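Local coordinates for protein putative NADPH:quinone reductase (Bacillus thuringiensis, PDB 3GMS) that probably reduces quinones with NADPH, as an enzyme of the medium-chain dehydrogenase/reductase family, at residues 283-286 against 287-291. Residues are numbered along the deposited sequence; the frame is centred on the assembly and turned at random.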
ATOM      1  N   THR A 283      -8.425   2.652  13.485  1.00 23.48           N
ATOM      2  CA  THR A 283      -7.068   2.740  12.934  1.00 23.14           C
ATOM      3  C   THR A 283      -7.028   3.807  11.831  1.00 22.56           C
ATOM      4  O   THR A 283      -6.070   4.592  11.746  1.00 21.61           O
ATOM      5  CB  THR A 283      -6.588   1.355  12.406  1.00 24.09           C
ATOM      6  OG1 THR A 283      -6.646   0.412  13.484  1.00 24.75           O
ATOM      7  CG2 THR A 283      -5.158   1.404  11.897  1.00 23.34           C
ATOM      8  N   PHE A 284      -8.059   3.848  10.990  1.00 22.75           N
ATOM      9  CA  PHE A 284      -8.120   4.915   9.976  1.00 22.87           C
ATOM     10  C   PHE A 284      -8.255   6.283  10.636  1.00 23.64           C
ATOM     11  O   PHE A 284      -7.644   7.255  10.184  1.00 23.99           O
ATOM     12  CB  PHE A 284      -9.240   4.698   8.976  1.00 22.63           C
ATOM     13  CG  PHE A 284      -8.822   3.883   7.795  1.00 22.88           C
ATOM     14  CD1 PHE A 284      -9.015   2.531   7.790  1.00 21.56           C
ATOM     15  CD2 PHE A 284      -8.163   4.492   6.716  1.00 23.53           C
ATOM     16  CE1 PHE A 284      -8.601   1.755   6.667  1.00 22.14           C
ATOM     17  CE2 PHE A 284      -7.764   3.750   5.593  1.00 22.74           C
ATOM     18  CZ  PHE A 284      -7.984   2.370   5.586  1.00 21.69           C
ATOM     19  N   ARG A 285      -9.012   6.363  11.732  1.00 23.23           N
ATOM     20  CA  ARG A 285      -9.157   7.678  12.388  1.00 24.87           C
ATOM     21  C   ARG A 285      -7.823   8.184  12.842  1.00 25.33           C
ATOM     22  O   ARG A 285      -7.559   9.384  12.792  1.00 26.59           O
ATOM     23  CB  ARG A 285     -10.177   7.623  13.542  1.00 23.55           C
ATOM     24  CG  ARG A 285     -11.577   7.809  13.040  1.00 27.97           C
ATOM     25  CD  ARG A 285     -12.585   8.048  14.189  1.00 31.25           C
ATOM     26  NE  ARG A 285     -12.899   6.774  14.811  1.00 40.34           N
ATOM     27  CZ  ARG A 285     -13.772   5.888  14.318  1.00 42.50           C
ATOM     28  NH1 ARG A 285     -14.463   6.143  13.205  1.00 44.33           N
ATOM     29  NH2 ARG A 285     -13.967   4.749  14.952  1.00 44.22           N
ATOM     30  N   HIS A 286      -6.963   7.250  13.237  1.00 25.78           N
ATOM     31  CA  HIS A 286      -5.639   7.560  13.651  1.00 25.99           C
ATOM     32  C   HIS A 286      -4.714   8.050  12.555  1.00 25.29           C
ATOM     33  O   HIS A 286      -3.991   9.045  12.749  1.00 25.76           O
ATOM     34  CB  HIS A 286      -4.968   6.400  14.408  1.00 27.16           C
ATOM     35  CG  HIS A 286      -3.689   6.825  15.047  1.00 33.09           C
ATOM     36  ND1 HIS A 286      -3.648   7.723  16.093  1.00 37.26           N
ATOM     37  CD2 HIS A 286      -2.399   6.591  14.705  1.00 37.24           C
ATOM     38  CE1 HIS A 286      -2.391   7.964  16.419  1.00 38.03           C
ATOM     39  NE2 HIS A 286      -1.614   7.291  15.591  1.00 39.26           N
ATOM     40  N   LEU A 287      -4.726   7.356  11.422  1.00 23.88           N
ATOM     41  CA  LEU A 287      -3.922   7.786  10.268  1.00 23.12           C
ATOM     42  C   LEU A 287      -4.389   9.168   9.813  1.00 23.06           C
ATOM     43  O   LEU A 287      -3.559  10.018   9.526  1.00 23.38           O
ATOM     44  CB  LEU A 287      -4.079   6.793   9.106  1.00 23.76           C
ATOM     45  CG  LEU A 287      -3.539   5.375   9.328  1.00 24.80           C
ATOM     46  CD1 LEU A 287      -4.060   4.486   8.181  1.00 26.83           C
ATOM     47  CD2 LEU A 287      -2.058   5.397   9.313  1.00 25.68           C
ATOM     48  N   ILE A 288      -5.711   9.380   9.801  1.00 22.12           N
ATOM     49  CA  ILE A 288      -6.275  10.669   9.374  1.00 24.27           C
ATOM     50  C   ILE A 288      -5.752  11.793  10.299  1.00 25.07           C
ATOM     51  O   ILE A 288      -5.335  12.842   9.808  1.00 24.64           O
ATOM     52  CB  ILE A 288      -7.802  10.608   9.329  1.00 24.04           C
ATOM     53  CG1 ILE A 288      -8.253   9.779   8.094  1.00 24.58           C
ATOM     54  CG2 ILE A 288      -8.425  12.023   9.368  1.00 26.64           C
ATOM     55  CD1 ILE A 288      -9.748   9.414   8.138  1.00 28.77           C
ATOM     56  N   ARG A 289      -5.756  11.570  11.618  1.00 26.19           N
ATOM     57  CA  ARG A 289      -5.161  12.549  12.547  0.50 26.66           C
ATOM     58  C   ARG A 289      -3.695  12.834  12.238  1.00 26.79           C
ATOM     59  O   ARG A 289      -3.282  13.993  12.259  1.00 26.86           O
ATOM     60  CB  ARG A 289      -5.277  12.122  14.018  0.50 27.11           C
ATOM     61  CG  ARG A 289      -6.654  11.749  14.462  0.50 26.75           C
ATOM     62  CD  ARG A 289      -7.714  12.739  14.084  0.50 30.03           C
ATOM     63  NE  ARG A 289      -8.973  12.262  14.654  0.50 29.79           N
ATOM     64  CZ  ARG A 289      -9.854  11.499  14.019  0.50 28.66           C
ATOM     65  NH1 ARG A 289      -9.676  11.167  12.742  0.50 20.74           N
ATOM     66  NH2 ARG A 289     -10.950  11.107  14.666  0.50 28.04           N
ATOM     67  N   LEU A 290      -2.916  11.784  11.930  1.00 25.92           N
ATOM     68  CA  LEU A 290      -1.489  11.929  11.602  1.00 26.95           C
ATOM     69  C   LEU A 290      -1.274  12.780  10.335  1.00 27.52           C
ATOM     70  O   LEU A 290      -0.358  13.620  10.279  1.00 29.03           O
ATOM     71  CB  LEU A 290      -0.797  10.576  11.433  1.00 25.81           C
ATOM     72  CG  LEU A 290      -0.585   9.753  12.717  1.00 27.39           C
ATOM     73  CD1 LEU A 290      -0.047   8.367  12.396  1.00 26.81           C
ATOM     74  CD2 LEU A 290       0.303  10.510  13.732  1.00 28.94           C
ATOM     75  N   VAL A 291      -2.139  12.582   9.355  1.00 27.16           N
ATOM     76  CA  VAL A 291      -2.109  13.411   8.148  1.00 27.20           C
ATOM     77  C   VAL A 291      -2.531  14.851   8.462  1.00 27.81           C
ATOM     78  O   VAL A 291      -1.857  15.796   8.049  1.00 27.73           O
ATOM     79  CB  VAL A 291      -2.969  12.821   7.019  1.00 28.01           C
ATOM     80  CG1 VAL A 291      -2.971  13.763   5.765  1.00 28.67           C
ATOM     81  CG2 VAL A 291      -2.418  11.460   6.614  1.00 27.89           C
TER
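Arg289, in one of its two modelled conformers, folds back over the backbone of Arg285, one turn earlier; its side-chain contacts hold for this copy alone. Its CB lies 3.6 Å from His286 O, and CG comes to a tight and doubtful 3.0 Å from Arg285 O. A bend at chi2 (-49°) then carries CD and NE past the same carbonyl, until Arg285 O sits over one face of the guanidinium. NH1 is 2.8 Å from that oxygen but badly angled for a hydrogen bond; the bond to Arg285 O comes instead from the backbone N of Arg289, at 3.1 Å. NH2 rests 3.5 Å from Arg285 CD. The two side chains run alongside each other, their guanidinium planes 57° apart, and that of Arg285 is engaged by a salt bridge to Glu282. Helix 277-292, which carries these residues, comes after the last strand (262-265) of the six-stranded parallel Rossmann-type sheet. It packs on helix 127-139 through Thr283, Phe284 and Leu290, while Phe284 and Ile288 also touch loops at Leu93 and Pro114. His286 has CG anti to its backbone N (chi1 -170°), which sends the imidazole on to Leu290; NE2 lies 3.7 Å from Leu290 CD1, and the ring also meets Trp133. Among the other buried side chains, Phe284 CD2 approaches Leu287 CD1 loosely at 4.4 Å, while Ile288 CG1 packs on Phe284 O.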